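33-36 kDa outer membrane protein (Acinetobacter baumannii, PDB 6GIE) probably forms a porin-type beta-barrel channel in the outer membrane and may be linked to carbapenem susceptibility. Local coordinates at residues G142-L145 / L146-L150; G214-A217 / E218-Y222. One frame throughout, in Å; residues are numbered along the deposited sequence.

In the fold
Contact 1 (142-150) and contact 2 (214-222) are two hairpin ends of the same barrel, about 23 Å apart between centres and about 11 Å at their nearest atoms. They do not touch. Contact 1 turns strand 135-146 into strand 149-157, and contact 2 turns strand 207-216 into strand 220-229. Both are partly buried, with centres about 17 and 19 Å from the centre of the chain. Their chemistry differs. Contact 1 has a type II turn, and its buried Met144 and Leu150 pack together while leucines sit on the surface. Contact 2 has regular backbone pairing, with Phe216 and Tyr222 on the surface and Ala221 buried on the other face.

Contact 1: G142-L145 / L146-L150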
# COMPACT_ATOMS: atom_id res chain seq x y z
N GLY A 142 -16.11 -2.76 -0.05
CA GLY A 142 -16.14 -3.59 -1.18
C GLY A 142 -16.24 -5.05 -0.94
O GLY A 142 -16.68 -5.46 0.09
N ALA A 143 -15.84 -5.85 -1.94
CA ALA A 143 -16.00 -7.28 -1.80
C ALA A 143 -14.85 -8.05 -2.46
O ALA A 143 -14.20 -7.53 -3.35
CB ALA A 143 -17.37 -7.69 -2.41
N MET A 144 -14.60 -9.26 -1.98
CA MET A 144 -13.74 -10.21 -2.64
C MET A 144 -14.55 -11.05 -3.64
O MET A 144 -15.15 -12.10 -3.31
CB MET A 144 -12.98 -11.10 -1.66
CG MET A 144 -11.61 -10.46 -1.42
SD MET A 144 -10.67 -11.19 -0.12
CE MET A 144 -10.28 -12.88 -0.61
N LEU A 145 -14.55 -10.56 -4.86
CA LEU A 145 -15.33 -11.19 -5.91
C LEU A 145 -14.82 -12.59 -6.25
O LEU A 145 -15.58 -13.40 -6.72
CB LEU A 145 -15.39 -10.28 -7.14
CG LEU A 145 -16.06 -8.91 -6.90
CD1 LEU A 145 -16.26 -8.18 -8.23
CD2 LEU A 145 -17.42 -8.98 -6.20
N LEU A 146 -13.55 -12.87 -6.01
CA LEU A 146 -13.02 -14.21 -6.17
C LEU A 146 -12.03 -14.26 -5.06
O LEU A 146 -11.67 -13.24 -4.52
CB LEU A 146 -12.34 -14.44 -7.55
CG LEU A 146 -13.16 -14.59 -8.85
CD1 LEU A 146 -12.23 -14.83 -10.04
CD2 LEU A 146 -14.10 -15.76 -8.78
N PRO A 147 -11.63 -15.45 -4.64
CA PRO A 147 -10.62 -15.45 -3.60
C PRO A 147 -9.36 -14.66 -4.01
O PRO A 147 -8.94 -14.72 -5.14
CB PRO A 147 -10.31 -16.95 -3.43
CG PRO A 147 -11.59 -17.64 -3.78
CD PRO A 147 -12.22 -16.79 -4.88
N ASN A 148 -8.80 -13.90 -3.06
CA ASN A 148 -7.67 -12.97 -3.25
C ASN A 148 -7.87 -11.83 -4.25
O ASN A 148 -6.89 -11.18 -4.69
CB ASN A 148 -6.42 -13.75 -3.55
CG ASN A 148 -6.22 -14.92 -2.57
OD1 ASN A 148 -6.39 -14.76 -1.35
ND2 ASN A 148 -5.84 -16.07 -3.10
N PHE A 149 -9.13 -11.59 -4.65
CA PHE A 149 -9.40 -10.48 -5.52
C PHE A 149 -10.38 -9.54 -4.85
O PHE A 149 -11.59 -9.87 -4.71
CB PHE A 149 -9.88 -10.91 -6.92
CG PHE A 149 -10.20 -9.74 -7.81
CD1 PHE A 149 -9.25 -8.74 -8.05
CD2 PHE A 149 -11.43 -9.61 -8.43
CE1 PHE A 149 -9.52 -7.63 -8.88
CE2 PHE A 149 -11.71 -8.52 -9.28
CZ PHE A 149 -10.78 -7.52 -9.51
N LEU A 150 -9.86 -8.37 -4.51
CA LEU A 150 -10.64 -7.38 -3.86
C LEU A 150 -11.01 -6.25 -4.82
O LEU A 150 -10.14 -5.63 -5.48
CB LEU A 150 -9.84 -6.80 -2.65
CG LEU A 150 -10.37 -5.59 -1.88
CD1 LEU A 150 -11.73 -5.83 -1.22
CD2 LEU A 150 -9.36 -5.21 -0.76
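Met144 and Leu150 make an apolar contact near the end of this hairpin. The approach is CG of Met144 to CB of Leu150, at 4.2 Å. Met144 is nearly extended at chi2 but bends at chi3 (65°), which swings its methyl toward the Pro147-Asn148 backbone, with Met144 CE 3.9 Å from Pro147 C. Leu150 carries its CG anti to the backbone N (chi1 172°) and brings methyl CD1 to 3.7 Å from Ala143 O. Beside them, CB of Leu145 lies 4.2 Å from CD2 of the Phe149 ring and meets the ring obliquely. The backbone is also close here: Met144 CA makes a CA-H...O contact of 3.0 Å with Phe149 O.

A type II beta turn from Leu146 to Phe149 links the two sides. It is closed by a hydrogen bond from Phe149 N to Leu146 O of 3.0 Å. Asn148 takes the positive phi (59°) that this turn type needs at its third position. Further out, Phe68 of the short helix 66-69 touches Leu150, Gln71 and Pro111 touch Met144, and Thr195 and Tyr197 of strand 190-200 touch Phe149. The arrangement is a beta hairpin, irregularly paired next to its turn, between neighbouring antiparallel strands of a porin-type barrel.

Contact 2: G214-A217 / E218-Y222; sequences GVFA and EDNAY
Val215 and Ala221 form the hydrogen-bonded pair of a beta hairpin, which joins strands 207-216 and 220-229 of the porin barrel. The two short strand segments run antiparallel, with their axes 4.8 Å apart.

The backbone bonds come first. Val215 N donates to Ala221 O at 2.9 Å, and Ala221 N returns the bond to Val215 O. Both are nearly straight. A third bond closes the turn: Ala217 N donates to Asp219 O at 3.1 Å. It is more bent (136°), and the donor sits above the carbonyl plane. CA-H...O contacts add to the ladder, from Gly214 CA to Ala221 O and from Asn220 CA to Val215 O.

Apolar contacts lie on both faces. On one face, CB of Val215 and CB of Ala221 are 4.5 Å apart, and Phe246 of a loop touches Ala221. Phe216, Asn220 and Tyr222 share the other face, with Tyr222 CD1 near Gly214 CA. Phe216 CE2 packs over Gly214 CA, 3.9 Å away. Outside the hairpin, Gly214 and Phe216 bond through their backbones to Ala193 and Val191, and Tyr222 bonds to Asp242. Strand 190-200 therefore lies beside strand 207-216, and strand 234-242 beside strand 220-229.

The Asn220 side chain crosses the Phe216 ring obliquely, amide and ring planes 77° apart. The two aromatic side chains cross at about a right angle. With CG anti to the carbonyl carbon (chi1 -59°), the Phe216 ring is laid back along its own strand over Gly214, toward Tyr222. There Phe216 CE1 meets the edge of the Tyr222 ring, 4.1 Å from Tyr222 CE1.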
# COMPACT_ATOMS: atom_id res chain seq x y z
N GLY A 214 -8.41 4.30 -9.06
CA GLY A 214 -8.99 5.46 -9.72
C GLY A 214 -9.59 6.42 -8.71
O GLY A 214 -10.21 6.00 -7.73
N VAL A 215 -9.37 7.71 -8.96
CA VAL A 215 -9.89 8.79 -8.16
C VAL A 215 -10.64 9.69 -9.11
O VAL A 215 -10.03 10.22 -10.06
CB VAL A 215 -8.77 9.62 -7.52
CG1 VAL A 215 -9.36 10.83 -6.78
CG2 VAL A 215 -7.95 8.76 -6.58
N PHE A 216 -11.93 9.86 -8.83
CA PHE A 216 -12.87 10.50 -9.77
C PHE A 216 -13.45 11.77 -9.14
O PHE A 216 -14.16 11.69 -8.14
CB PHE A 216 -14.03 9.53 -10.13
CG PHE A 216 -13.56 8.26 -10.77
CD1 PHE A 216 -13.41 8.16 -12.15
CD2 PHE A 216 -13.24 7.16 -9.99
CE1 PHE A 216 -12.93 6.99 -12.72
CE2 PHE A 216 -12.78 5.99 -10.56
CZ PHE A 216 -12.64 5.90 -11.94
N ALA A 217 -13.16 12.92 -9.73
CA ALA A 217 -13.47 14.22 -9.15
C ALA A 217 -13.84 15.09 -10.31
O ALA A 217 -14.48 14.60 -11.22
CB ALA A 217 -12.26 14.75 -8.42
N GLU A 218 -13.43 16.36 -10.29
CA GLU A 218 -13.63 17.26 -11.43
C GLU A 218 -12.97 16.67 -12.68
O GLU A 218 -13.56 16.62 -13.77
CB GLU A 218 -13.01 18.63 -11.13
CG GLU A 218 -13.69 19.42 -10.01
CD GLU A 218 -14.95 20.15 -10.46
OE1 GLU A 218 -15.05 20.51 -11.65
OE2 GLU A 218 -15.84 20.36 -9.60
N ASP A 219 -11.71 16.26 -12.52
CA ASP A 219 -11.02 15.43 -13.49
C ASP A 219 -10.62 14.13 -12.76
O ASP A 219 -10.95 13.96 -11.59
CB ASP A 219 -9.83 16.18 -14.09
CG ASP A 219 -10.27 17.40 -14.92
OD1 ASP A 219 -10.86 18.35 -14.35
OD2 ASP A 219 -10.03 17.42 -16.15
N ASN A 220 -9.94 13.22 -13.45
CA ASN A 220 -9.68 11.89 -12.90
C ASN A 220 -8.21 11.63 -12.78
O ASN A 220 -7.43 12.12 -13.59
CB ASN A 220 -10.27 10.81 -13.82
CG ASN A 220 -11.80 10.80 -13.82
OD1 ASN A 220 -12.45 11.32 -12.91
ND2 ASN A 220 -12.39 10.17 -14.85
N ALA A 221 -7.82 10.82 -11.83
CA ALA A 221 -6.47 10.37 -11.75
C ALA A 221 -6.51 8.85 -11.61
O ALA A 221 -7.40 8.30 -11.01
CB ALA A 221 -5.76 10.98 -10.55
N TYR A 222 -5.50 8.20 -12.14
CA TYR A 222 -5.45 6.75 -12.15
C TYR A 222 -4.08 6.28 -11.82
O TYR A 222 -3.07 6.95 -12.12
CB TYR A 222 -5.76 6.19 -13.55
CG TYR A 222 -6.91 6.82 -14.26
CD1 TYR A 222 -8.20 6.46 -13.93
CD2 TYR A 222 -6.71 7.77 -15.24
CE1 TYR A 222 -9.28 7.04 -14.58
CE2 TYR A 222 -7.78 8.37 -15.91
CZ TYR A 222 -9.05 8.00 -15.58
OH TYR A 222 -10.12 8.56 -16.20